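Local coordinates for protein DNA fragmentation factor subunit beta (Mus musculus, PDB 1V0D) that cuts DNA as the nuclease that drives DNA fragmentation and chromatin condensation during apoptosis, and carries bound zinc and magnesium ions, at residues E187-V192 and P273-A278; G231-E236 and H313-D318; R269-T274 and E288-L293. All blocks are in the same frame, centred on the assembly; numbering follows the deposited sequence.

Contact 1: E187-V192 and P273-A278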
# COMPACT_ATOMS: atom_id res chain seq x y z
N GLU A 187 34.32 11.28 7.44
CA GLU A 187 35.11 10.04 7.41
C GLU A 187 34.59 9.06 8.46
O GLU A 187 34.25 7.92 8.14
CB GLU A 187 36.58 10.35 7.67
N GLU A 188 34.52 9.52 9.70
CA GLU A 188 34.04 8.68 10.80
C GLU A 188 32.64 8.15 10.51
O GLU A 188 32.34 7.00 10.81
CB GLU A 188 34.03 9.47 12.11
CG GLU A 188 34.99 8.93 13.17
CD GLU A 188 34.59 7.55 13.68
OE1 GLU A 188 35.34 6.96 14.50
OE2 GLU A 188 33.53 7.05 13.26
N TYR A 189 31.79 8.99 9.92
CA TYR A 189 30.44 8.57 9.60
C TYR A 189 30.50 7.30 8.78
O TYR A 189 29.83 6.32 9.08
CB TYR A 189 29.72 9.65 8.80
CG TYR A 189 28.23 9.43 8.64
CD1 TYR A 189 27.33 9.91 9.59
CD2 TYR A 189 27.72 8.80 7.51
CE1 TYR A 189 25.95 9.78 9.41
CE2 TYR A 189 26.34 8.66 7.32
CZ TYR A 189 25.46 9.16 8.27
OH TYR A 189 24.11 9.07 8.05
N LEU A 190 31.33 7.32 7.73
CA LEU A 190 31.49 6.16 6.86
C LEU A 190 32.09 4.99 7.62
O LEU A 190 31.76 3.83 7.36
CB LEU A 190 32.36 6.52 5.65
CG LEU A 190 31.76 7.64 4.78
CD1 LEU A 190 32.76 8.05 3.71
CD2 LEU A 190 30.45 7.17 4.17
N ARG A 191 32.98 5.29 8.56
CA ARG A 191 33.60 4.24 9.37
C ARG A 191 32.50 3.58 10.20
O ARG A 191 32.42 2.35 10.27
CB ARG A 191 34.66 4.84 10.30
CG ARG A 191 35.15 3.86 11.36
CD ARG A 191 35.25 4.54 12.73
NE ARG A 191 35.09 3.60 13.84
CZ ARG A 191 34.01 2.86 14.06
NH1 ARG A 191 32.97 2.92 13.23
NH2 ARG A 191 33.95 2.04 15.11
N VAL A 192 31.66 4.40 10.83
CA VAL A 192 30.55 3.92 11.67
C VAL A 192 29.55 3.18 10.79
O VAL A 192 29.14 2.06 11.11
CB VAL A 192 29.82 5.09 12.39
CG1 VAL A 192 28.56 4.60 13.07
CG2 VAL A 192 30.74 5.72 13.43
N PRO A 273 19.76 12.03 11.71
CA PRO A 273 20.36 13.33 12.03
C PRO A 273 21.03 13.35 13.42
O PRO A 273 22.13 13.89 13.57
CB PRO A 273 19.19 14.29 11.90
CG PRO A 273 18.01 13.45 12.20
CD PRO A 273 18.31 12.16 11.49
N THR A 274 20.39 12.75 14.43
CA THR A 274 21.02 12.69 15.75
C THR A 274 22.35 11.94 15.62
O THR A 274 23.35 12.30 16.25
CB THR A 274 20.15 11.94 16.76
OG1 THR A 274 18.98 12.70 17.04
CG2 THR A 274 20.91 11.71 18.02
N LEU A 275 22.34 10.89 14.80
CA LEU A 275 23.52 10.07 14.55
C LEU A 275 24.63 10.95 14.00
O LEU A 275 25.77 10.91 14.46
CB LEU A 275 23.18 8.96 13.56
CG LEU A 275 24.18 7.83 13.26
CD1 LEU A 275 25.02 8.21 12.09
CD2 LEU A 275 25.03 7.53 14.48
N ALA A 276 24.28 11.77 13.00
CA ALA A 276 25.24 12.69 12.39
C ALA A 276 25.77 13.64 13.45
O ALA A 276 26.98 13.73 13.67
CB ALA A 276 24.58 13.48 11.26
N GLU A 277 24.86 14.35 14.11
CA GLU A 277 25.24 15.29 15.15
C GLU A 277 26.12 14.66 16.23
O GLU A 277 27.08 15.28 16.69
CB GLU A 277 23.99 15.91 15.77
CG GLU A 277 23.81 17.39 15.43
CD GLU A 277 24.59 18.31 16.39
OE1 GLU A 277 24.26 18.32 17.60
OE2 GLU A 277 25.54 19.02 15.94
N ALA A 278 25.82 13.42 16.61
CA ALA A 278 26.60 12.72 17.64
C ALA A 278 28.02 12.42 17.19
O ALA A 278 28.96 12.48 17.98
CB ALA A 278 25.90 11.43 18.05
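Tyr189, the residue of 187-192 that reaches across to Leu275 and Ala276, has its hydroxyl tied to a third part of the chain: OH is hydrogen-bonded to the carbonyl oxygen of Val174. The polar end is thereby satisfied in a buried place, and the ring is pinned at its far end while its edge meets the other helix. CG stands anti to the backbone N (chi1 -169°), which carries the ring out from helix 186-202 toward 267-281. Tyr189 CE1 comes nearest, 3.2 Å from methyl CD1 of Leu275, which approaches obliquely to the ring; CD1 and CZ of the ring lie farther from that methyl. Ala276 comes in at the ring edge, near its plane, with its CA 4.2 Å from Tyr189 CE1; the small residue lets the aromatic edge approach the helix backbone. This is plain helix-to-helix packing within the nuclease domain, and it places helix 186-202 against a helix that belongs to the long connection between strands 260-263 and 300-303. Tyr177 and Thr178 also lie against the Tyr189 side chain, and Val272 and Ile279 extend the apolar surface of helix 267-281 around it. One turn on, Val192 points toward 273-278 and packs against Ile279 and Trp287. Along the more exposed side of helix 186-202, Arg191 NE and Glu188 OE1 are 3.4 Å apart, a pairing of charges alone.

Contact 2: G231-E236 and H313-D318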
# COMPACT_ATOMS: atom_id res chain seq x y z
N GLY A 231 -0.29 -2.25 16.51
CA GLY A 231 -0.94 -0.97 16.72
C GLY A 231 -0.05 0.22 16.42
O GLY A 231 1.15 0.04 16.22
N PRO A 232 -0.59 1.44 16.35
CA PRO A 232 0.30 2.57 16.06
C PRO A 232 1.45 2.72 17.06
O PRO A 232 1.45 2.11 18.13
CB PRO A 232 -0.65 3.77 16.04
CG PRO A 232 -1.79 3.33 16.90
CD PRO A 232 -1.98 1.90 16.52
N PHE A 233 2.44 3.54 16.69
CA PHE A 233 3.62 3.77 17.52
C PHE A 233 3.33 4.31 18.92
O PHE A 233 4.03 3.96 19.88
CB PHE A 233 4.57 4.74 16.82
CG PHE A 233 4.25 6.19 17.06
CD1 PHE A 233 4.90 6.90 18.07
CD2 PHE A 233 3.29 6.85 16.30
CE1 PHE A 233 4.61 8.24 18.31
CE2 PHE A 233 2.99 8.19 16.53
CZ PHE A 233 3.65 8.89 17.53
N ASP A 234 2.31 5.15 19.03
CA ASP A 234 1.94 5.75 20.31
C ASP A 234 0.90 4.97 21.11
O ASP A 234 0.25 5.52 21.99
CB ASP A 234 1.44 7.17 20.07
CG ASP A 234 0.21 7.21 19.18
OD1 ASP A 234 -0.26 6.13 18.75
OD2 ASP A 234 -0.29 8.33 18.92
N LEU A 235 0.72 3.69 20.79
CA LEU A 235 -0.23 2.85 21.52
C LEU A 235 0.38 1.50 21.85
O LEU A 235 1.36 1.09 21.22
CB LEU A 235 -1.53 2.65 20.74
CG LEU A 235 -2.47 3.85 20.60
CD1 LEU A 235 -3.82 3.36 20.09
CD2 LEU A 235 -2.65 4.54 21.95
N GLU A 236 -0.21 0.82 22.82
CA GLU A 236 0.29 -0.47 23.27
C GLU A 236 -0.09 -1.64 22.36
O GLU A 236 0.71 -2.56 22.16
CB GLU A 236 -0.19 -0.74 24.71
N HIS A 313 6.22 11.58 15.10
CA HIS A 313 6.32 10.81 16.33
C HIS A 313 7.12 11.81 17.15
O HIS A 313 8.30 12.05 16.87
CB HIS A 313 7.16 9.54 16.11
CG HIS A 313 6.54 8.54 15.17
ND1 HIS A 313 5.59 8.88 14.24
CD2 HIS A 313 6.77 7.22 15.02
CE1 HIS A 313 5.25 7.81 13.55
NE2 HIS A 313 5.95 6.78 14.00
N LYS A 314 6.50 12.42 18.15
CA LYS A 314 7.20 13.42 18.94
C LYS A 314 8.24 12.85 19.91
O LYS A 314 8.40 13.35 21.03
CB LYS A 314 6.17 14.28 19.69
N LEU A 315 8.97 11.83 19.48
CA LEU A 315 9.99 11.21 20.32
C LEU A 315 11.40 11.67 19.98
O LEU A 315 11.64 12.23 18.91
CB LEU A 315 9.93 9.68 20.20
CG LEU A 315 8.71 8.86 20.63
CD1 LEU A 315 8.14 9.41 21.92
CD2 LEU A 315 7.68 8.88 19.54
N GLU A 316 12.33 11.42 20.90
CA GLU A 316 13.74 11.79 20.73
C GLU A 316 14.65 10.65 21.20
O GLU A 316 14.20 9.73 21.90
CB GLU A 316 14.06 13.04 21.54
CG GLU A 316 13.95 14.35 20.77
CD GLU A 316 14.50 15.53 21.57
OE1 GLU A 316 13.91 15.85 22.63
OE2 GLU A 316 15.52 16.13 21.14
N CYS A 317 15.92 10.70 20.84
CA CYS A 317 16.86 9.67 21.26
C CYS A 317 17.19 9.82 22.74
O CYS A 317 17.06 10.91 23.32
CB CYS A 317 18.15 9.73 20.45
SG CYS A 317 18.03 9.13 18.74
N ASP A 318 17.65 8.73 23.35
CA ASP A 318 18.00 8.74 24.76
C ASP A 318 19.38 9.34 25.01
O ASP A 318 20.41 8.70 24.82
CB ASP A 318 17.92 7.33 25.31
CG ASP A 318 18.32 7.26 26.76
OD1 ASP A 318 17.96 6.27 27.44
OD2 ASP A 318 19.01 8.19 27.23
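Phe233 and His313 lie flat against each other in a face-to-face stack, with ring centroids 3.6 Å apart and planes only 4° from parallel. The imidazole covers one face of the phenyl ring, with His313 CG over its centre: Phe233 CG is 3.4 Å from His313 CD2, and CD2 of the phenyl lies over the imidazole centre. His313 CB adds a CH-pi contact to the same phenyl face, 4.0 Å from the Phe233 centroid. Over the opposite face sits CB of Asp234, so the ring is sandwiched between its own neighbour and the histidine. Leu315 joins obliquely, its methyl CD2 3.4 Å from Phe233 CE1. Phe233 CG lies between its backbone N and carbonyl carbon (chi1 86°), a torsion that turns the ring from the type I turn Pro232-Leu235 onto the imidazole. The imidazole is gripped at both nitrogens, ND1 by the carbonyl oxygen of Thr311 and NE2 by OD2 of Asp262, which fixes its rotation. Asp262 and His308 bind the magnesium ion, about 5 Å from the His313 side chain, so the stack backs a histidine in the second shell of that site. Replacing Phe233 by an alanine would probably strip the cover from one imidazole face and leave Leu315 CD2 without its aromatic partner. The turn belongs to the loop between strands 227-228 and 243-244, which carries zinc ligands Cys229 and Cys238; 313-318 lies in the loop after strand 300-303 and packs on helix 287-295, where Cys317 touches Tyr289 and Leu293.

Contact 3: R269-T274 and E288-L293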
# COMPACT_ATOMS: atom_id res chain seq x y z
N ARG A 269 13.54 11.56 10.30
CA ARG A 269 13.22 12.76 11.04
C ARG A 269 14.16 12.99 12.24
O ARG A 269 14.62 14.11 12.43
CB ARG A 269 11.76 12.66 11.51
CG ARG A 269 11.15 13.94 12.03
CD ARG A 269 10.92 14.95 10.92
NE ARG A 269 10.11 16.09 11.37
CZ ARG A 269 9.95 17.22 10.68
NH1 ARG A 269 10.56 17.39 9.51
NH2 ARG A 269 9.19 18.19 11.18
N THR A 270 14.45 11.94 13.02
CA THR A 270 15.30 12.07 14.22
C THR A 270 16.55 11.20 14.45
O THR A 270 17.60 11.72 14.84
CB THR A 270 14.43 11.96 15.48
OG1 THR A 270 13.36 11.05 15.22
CG2 THR A 270 13.85 13.30 15.86
N VAL A 271 16.46 9.90 14.22
CA VAL A 271 17.62 9.04 14.47
C VAL A 271 18.86 9.33 13.60
O VAL A 271 19.95 9.53 14.13
CB VAL A 271 17.29 7.54 14.30
CG1 VAL A 271 18.50 6.72 14.63
CG2 VAL A 271 16.14 7.15 15.21
N VAL A 272 18.69 9.35 12.28
CA VAL A 272 19.84 9.60 11.41
C VAL A 272 20.51 10.92 11.74
O VAL A 272 21.69 10.95 12.05
CB VAL A 272 19.42 9.56 9.90
CG1 VAL A 272 20.53 10.13 9.02
CG2 VAL A 272 19.14 8.11 9.50
N PRO A 273 19.76 12.03 11.71
CA PRO A 273 20.36 13.33 12.03
C PRO A 273 21.03 13.35 13.42
O PRO A 273 22.13 13.89 13.57
CB PRO A 273 19.19 14.29 11.90
CG PRO A 273 18.01 13.45 12.20
CD PRO A 273 18.31 12.16 11.49
N THR A 274 20.39 12.75 14.43
CA THR A 274 21.02 12.69 15.75
C THR A 274 22.35 11.94 15.62
O THR A 274 23.35 12.30 16.25
CB THR A 274 20.15 11.94 16.76
OG1 THR A 274 18.98 12.70 17.04
CG2 THR A 274 20.91 11.71 18.02
N GLU A 288 26.28 1.22 18.48
CA GLU A 288 25.40 0.06 18.63
C GLU A 288 23.97 0.51 18.97
O GLU A 288 22.99 -0.13 18.58
CB GLU A 288 25.91 -0.88 19.74
CG GLU A 288 27.11 -1.73 19.35
CD GLU A 288 28.40 -0.94 19.24
OE1 GLU A 288 28.38 0.29 19.53
OE2 GLU A 288 29.44 -1.54 18.88
N TYR A 289 23.87 1.62 19.70
CA TYR A 289 22.58 2.17 20.11
C TYR A 289 21.77 2.58 18.88
O TYR A 289 20.59 2.21 18.76
CB TYR A 289 22.78 3.38 21.05
CG TYR A 289 21.49 4.10 21.38
CD1 TYR A 289 20.38 3.40 21.85
CD2 TYR A 289 21.36 5.48 21.19
CE1 TYR A 289 19.18 4.05 22.11
CE2 TYR A 289 20.16 6.14 21.45
CZ TYR A 289 19.07 5.42 21.91
OH TYR A 289 17.85 6.05 22.12
N PHE A 290 22.42 3.32 17.97
CA PHE A 290 21.80 3.78 16.74
C PHE A 290 21.44 2.59 15.85
O PHE A 290 20.46 2.62 15.11
CB PHE A 290 22.75 4.72 16.00
CG PHE A 290 22.95 6.03 16.70
CD1 PHE A 290 24.03 6.21 17.56
CD2 PHE A 290 22.02 7.05 16.56
CE1 PHE A 290 24.17 7.40 18.29
CE2 PHE A 290 22.15 8.25 17.28
CZ PHE A 290 23.23 8.42 18.15
N TYR A 291 22.25 1.54 15.94
CA TYR A 291 21.98 0.34 15.18
C TYR A 291 20.60 -0.17 15.63
O TYR A 291 19.70 -0.37 14.81
CB TYR A 291 23.06 -0.70 15.47
CG TYR A 291 22.81 -2.04 14.83
CD1 TYR A 291 23.10 -2.25 13.48
CD2 TYR A 291 22.27 -3.09 15.56
CE1 TYR A 291 22.86 -3.49 12.88
CE2 TYR A 291 22.02 -4.32 14.98
CZ TYR A 291 22.32 -4.52 13.64
OH TYR A 291 22.08 -5.74 13.06
N SER A 292 20.45 -0.36 16.93
CA SER A 292 19.18 -0.82 17.48
C SER A 292 18.03 -0.01 16.91
O SER A 292 17.06 -0.56 16.39
CB SER A 292 19.16 -0.62 18.99
OG SER A 292 20.18 -1.39 19.60
N LEU A 293 18.17 1.30 17.03
CA LEU A 293 17.16 2.24 16.56
C LEU A 293 16.85 2.11 15.08
O LEU A 293 15.69 2.12 14.68
CB LEU A 293 17.60 3.68 16.87
CG LEU A 293 17.18 4.35 18.19
CD1 LEU A 293 16.81 3.32 19.25
CD2 LEU A 293 18.29 5.25 18.68
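Val271 leads the contact from helix 267-281, at the end of a wider pi-type turn at 269-271, its methyl CG1 lying 3.9 Å from Leu293 CB and 4.0 Å from Phe290 CD2. That methyl is anti to the backbone N (chi1 -177°) and fits between the two residues, near the plane of the Phe290 ring at its edge, while CG2 also approaches Leu293 CB. At Pro273, which has no N-H to give to the preceding turn, the helix kinks. Thr274 then brings its methyl CG2 in at the edge of the Phe290 ring, in plane, 3.7 Å from CE2. Its hydroxyl OG1 turns back to the carbonyl oxygen of Thr270 at 2.8 Å, and the Thr274 backbone N reaches that same oxygen from the opposite face of the carbonyl plane. The segments 269-274 and 288-293 run nearly antiparallel, their axes 156° apart in direction and 10.4 Å apart at closest approach; the helices that hold them form a helical hairpin between strands 260-263 and 300-303. No hydrogen bond crosses the interface: the threonine spends its polar atom on its own helix and offers only a methyl, so the pairing rests on apolar burial and shape.

Overall arrangement
Contacts 1 and 3 are buried helix packing and share helix 267-281: one side of it meets helix 186-202, another meets helix 287-295, and Leu275 bridges the two by touching Phe290. Both are apolar, without a hydrogen bond between their segments. Contact 2 is different in kind. It joins two loops, is only partly buried, and relies on an aromatic stack next to the metal site, with polar partners fixing the histidine. Yet it is not isolated: its 313-318 segment runs over the helical hairpin of contact 3, where the backbone N of Asp318 probably hydrogen-bonds to Tyr289 OH, and Cys317 SG also touches Thr274.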